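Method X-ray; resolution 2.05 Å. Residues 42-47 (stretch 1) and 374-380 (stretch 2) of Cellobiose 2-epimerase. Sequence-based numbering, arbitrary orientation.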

ATOM      1  N   TYR A  42       9.180   6.367  15.924  1.00 21.15           N
ATOM      2  CA  TYR A  42       8.208   6.406  17.013  1.00 26.55           C
ATOM      3  C   TYR A  42       6.908   5.742  16.586  1.00 30.92           C
ATOM      4  O   TYR A  42       6.528   5.755  15.410  1.00 21.17           O
ATOM      5  CB  TYR A  42       7.943   7.849  17.491  1.00 23.88           C
ATOM      6  CG  TYR A  42       9.169   8.490  18.101  1.00 24.24           C
ATOM      7  CD1 TYR A  42       9.739   7.965  19.252  1.00 31.98           C
ATOM      8  CD2 TYR A  42       9.790   9.591  17.496  1.00 25.77           C
ATOM      9  CE1 TYR A  42      10.881   8.526  19.809  1.00 29.81           C
ATOM     10  CE2 TYR A  42      10.929  10.159  18.046  1.00 33.14           C
ATOM     11  CZ  TYR A  42      11.467   9.615  19.210  1.00 32.29           C
ATOM     12  OH  TYR A  42      12.589  10.149  19.780  1.00 36.80           O
ATOM     13  N   GLY A  43       6.249   5.116  17.564  1.00 31.03           N
ATOM     14  CA  GLY A  43       5.120   4.246  17.295  1.00 29.22           C
ATOM     15  C   GLY A  43       3.795   4.944  17.136  1.00 31.97           C
ATOM     16  O   GLY A  43       2.895   4.375  16.510  1.00 31.68           O
ATOM     17  N   SER A  44       3.651   6.153  17.687  1.00 27.13           N
ATOM     18  CA  SER A  44       2.419   6.924  17.564  1.00 37.89           C
ATOM     19  C   SER A  44       2.722   8.417  17.597  1.00 35.59           C
ATOM     20  O   SER A  44       3.463   8.873  18.473  1.00 37.68           O
ATOM     21  CB  SER A  44       1.438   6.568  18.683  1.00 37.73           C
ATOM     22  OG  SER A  44       0.191   7.190  18.451  1.00 43.55           O
ATOM     23  N   ILE A  45       2.128   9.177  16.661  1.00 28.63           N
ATOM     24  CA  ILE A  45       2.333  10.625  16.544  1.00 24.49           C
ATOM     25  C   ILE A  45       0.987  11.314  16.365  1.00 26.08           C
ATOM     26  O   ILE A  45       0.232  10.978  15.445  1.00 25.00           O
ATOM     27  CB  ILE A  45       3.241  11.005  15.356  1.00 31.90           C
ATOM     28  CG1 ILE A  45       4.557  10.230  15.377  1.00 32.17           C
ATOM     29  CG2 ILE A  45       3.469  12.544  15.298  1.00 21.89           C
ATOM     30  CD1 ILE A  45       5.154  10.069  13.992  1.00 28.67           C
ATOM     31  N   THR A  46       0.711  12.313  17.210  1.00 23.53           N
ATOM     32  CA  THR A  46      -0.421  13.201  17.007  1.00 39.56           C
ATOM     33  C   THR A  46       0.142  14.610  16.854  1.00 41.72           C
ATOM     34  O   THR A  46       0.637  14.963  15.781  1.00 38.83           O
ATOM     35  CB  THR A  46      -1.416  13.117  18.163  1.00 39.54           C
ATOM     36  OG1 THR A  46      -0.776  13.597  19.354  1.00 37.45           O
ATOM     37  CG2 THR A  46      -1.883  11.677  18.358  1.00 43.33           C
ATOM     38  N   THR A  47       0.078  15.430  17.908  1.00 43.38           N
ATOM     39  CA  THR A  47       0.759  16.721  17.943  1.00 41.91           C
ATOM     40  C   THR A  47       2.267  16.552  18.068  1.00 35.35           C
ATOM     41  O   THR A  47       3.029  17.437  17.667  1.00 36.88           O
ATOM     42  CB  THR A  47       0.248  17.551  19.125  1.00 36.33           C
ATOM     43  OG1 THR A  47       0.963  17.168  20.306  1.00 33.09           O
ATOM     44  CG2 THR A  47      -1.233  17.312  19.366  1.00 34.07           C
TER
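Stretch 2 (374-380) YEKGGMW

The contact is built first from backbone. Ile45 and Gly377 form a single antiparallel bridge, their CA atoms 4.6 Å apart: Ile45 N donates to Gly377 O at 2.7 Å, and Gly377 N returns a bond to Ile45 O at 3.0 Å. That same carbonyl takes a second donor, Lys376 N to Ile45 O at 2.6 Å, so one acceptor gathers two consecutive amides. Lys376, with phi/psi of -87/-36, breaks from the extended conformation of Gly377 (-148/144), and this bend lets both N-H groups converge on one oxygen.

One side-chain bond reinforces the bridge. Ser44, chi1 in t, donates from OG to Glu375 OE1 at 2.9 Å, tying the residue before Ile45 to the residue two before Gly377. Weaker contacts extend the antiparallel course: Ser44 CA lies 3.4 Å from Gly377 O, and Gly378 CA approaches Gly43 O at 3.1 Å, both as CA-H...O contacts. Stretch 2 thus runs from Glu375 near Thr46, through Gly377 beside Ile45, to Gly378 beside Ser44, without forming a regular strand of its own.

Gly377 and Gly378 mark where space is tight. An ideal CB on Gly377 would fall 2.9 Å from Ile45 CD1, a clash; one on Gly378 would instead strike Glu375 OE2 within its own stretch, at 2.4 Å.

Packing outside this polar centre is modest, and the two stretches together bury 305 Å². Ile45 CG2 meets Lys376 CB at 4.1 Å; the lysine's CA-to-CB bond points toward stretch 1, but its end leads away, and NZ is bonded elsewhere in the structure. Thr46 CG2 rests 4.2 Å from Glu375 CB. Tyr42 and Trp380 stay out of reach. The rule to read here is economical: a short bridge, a shared carbonyl and one serine-carboxylate bond, with little side-chain packing around them.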

ATOM      1  N   TYR A 374      -7.637  11.305  15.433  1.00 42.18           N
ATOM      2  CA  TYR A 374      -6.784  10.388  14.677  1.00 35.23           C
ATOM      3  C   TYR A 374      -5.368  10.790  14.783  1.00 35.62           C
ATOM      4  O   TYR A 374      -5.060  11.915  15.067  1.00 42.37           O
ATOM      5  CB  TYR A 374      -7.116  10.349  13.197  1.00 22.21           C
ATOM      6  CG  TYR A 374      -8.460   9.847  12.889  1.00 25.01           C
ATOM      7  CD1 TYR A 374      -8.685   8.532  12.636  1.00 24.17           C
ATOM      8  CD2 TYR A 374      -9.501  10.696  12.840  1.00 27.22           C
ATOM      9  CE1 TYR A 374      -9.934   8.083  12.353  1.00 28.62           C
ATOM     10  CE2 TYR A 374     -10.734  10.261  12.588  1.00 36.12           C
ATOM     11  CZ  TYR A 374     -10.948   8.954  12.346  1.00 35.49           C
ATOM     12  OH  TYR A 374     -12.204   8.585  12.066  1.00 39.98           O
ATOM     13  N   GLU A 375      -4.489   9.850  14.545  1.00 35.21           N
ATOM     14  CA  GLU A 375      -3.097  10.164  14.572  1.00 33.93           C
ATOM     15  C   GLU A 375      -2.541  10.603  13.243  1.00 33.81           C
ATOM     16  O   GLU A 375      -3.122  10.432  12.227  1.00 21.82           O
ATOM     17  CB  GLU A 375      -2.260   9.037  15.109  1.00 44.08           C
ATOM     18  CG  GLU A 375      -2.548   7.700  14.527  1.00 51.68           C
ATOM     19  CD  GLU A 375      -2.389   6.620  15.561  1.00 66.31           C
ATOM     20  OE1 GLU A 375      -2.117   6.898  16.746  1.00 65.50           O
ATOM     21  OE2 GLU A 375      -2.553   5.480  15.169  1.00 76.84           O
ATOM     22  N   LYS A 376      -1.385  11.194  13.366  1.00 30.73           N
ATOM     23  CA  LYS A 376      -0.590  11.616  12.278  1.00 30.81           C
ATOM     24  C   LYS A 376       0.283  10.463  11.826  1.00 32.96           C
ATOM     25  O   LYS A 376       0.570  10.338  10.694  1.00 26.24           O
ATOM     26  CB  LYS A 376       0.317  12.694  12.700  1.00 31.09           C
ATOM     27  CG  LYS A 376      -0.061  14.046  12.266  1.00 43.98           C
ATOM     28  CD  LYS A 376      -0.264  14.206  10.791  1.00 46.08           C
ATOM     29  CE  LYS A 376      -1.021  15.499  10.616  1.00 40.58           C
ATOM     30  NZ  LYS A 376      -0.254  16.613  11.172  1.00 29.02           N
ATOM     31  N   GLY A 377       0.741   9.662  12.764  1.00 30.15           N
ATOM     32  CA  GLY A 377       1.551   8.507  12.502  1.00 26.91           C
ATOM     33  C   GLY A 377       1.292   7.416  13.509  1.00 21.39           C
ATOM     34  O   GLY A 377       1.038   7.719  14.612  1.00 28.44           O
ATOM     35  N   GLY A 378       1.334   6.165  13.097  1.00 26.32           N
ATOM     36  CA  GLY A 378       1.129   5.069  14.029  1.00 28.09           C
ATOM     37  C   GLY A 378       1.105   3.724  13.339  1.00 25.23           C
ATOM     38  O   GLY A 378       1.720   3.538  12.287  1.00 22.96           O
ATOM     39  N   MET A 379       0.376   2.791  13.946  1.00 32.32           N
ATOM     40  CA  MET A 379       0.280   1.440  13.403  1.00 37.08           C
ATOM     41  C   MET A 379      -0.339   1.440  12.016  1.00 33.50           C
ATOM     42  O   MET A 379      -0.088   0.527  11.222  1.00 31.17           O
ATOM     43  CB  MET A 379      -0.545   0.551  14.334  1.00 34.61           C
ATOM     44  CG  MET A 379       0.018   0.418  15.733  1.00 43.25           C
ATOM     45  SD  MET A 379       1.073  -1.028  15.853  1.00 47.16           S
ATOM     46  CE  MET A 379      -0.041  -2.334  15.313  1.00 51.89           C
ATOM     47  N   TRP A 380      -1.165   2.431  11.712  1.00 25.86           N
ATOM     48  CA  TRP A 380      -1.934   2.421  10.483  1.00 34.42           C
ATOM     49  C   TRP A 380      -1.525   3.513   9.505  1.00 32.28           C
ATOM     50  O   TRP A 380      -1.928   3.461   8.337  1.00 26.66           O
ATOM     51  CB  TRP A 380      -3.427   2.541  10.809  1.00 41.34           C
ATOM     52  CG  TRP A 380      -4.020   1.278  11.368  1.00 57.89           C
ATOM     53  CD1 TRP A 380      -4.230   0.101  10.697  1.00 63.59           C
ATOM     54  CD2 TRP A 380      -4.475   1.059  12.712  1.00 64.39           C
ATOM     55  NE1 TRP A 380      -4.794  -0.829  11.539  1.00 64.61           N
ATOM     56  CE2 TRP A 380      -4.955  -0.267  12.780  1.00 68.75           C
ATOM     57  CE3 TRP A 380      -4.529   1.856  13.863  1.00 65.71           C
ATOM     58  CZ2 TRP A 380      -5.483  -0.811  13.954  1.00 74.11           C
ATOM     59  CZ3 TRP A 380      -5.056   1.318  15.022  1.00 68.72           C
ATOM     60  CH2 TRP A 380      -5.524  -0.003  15.062  1.00 71.54           C
TER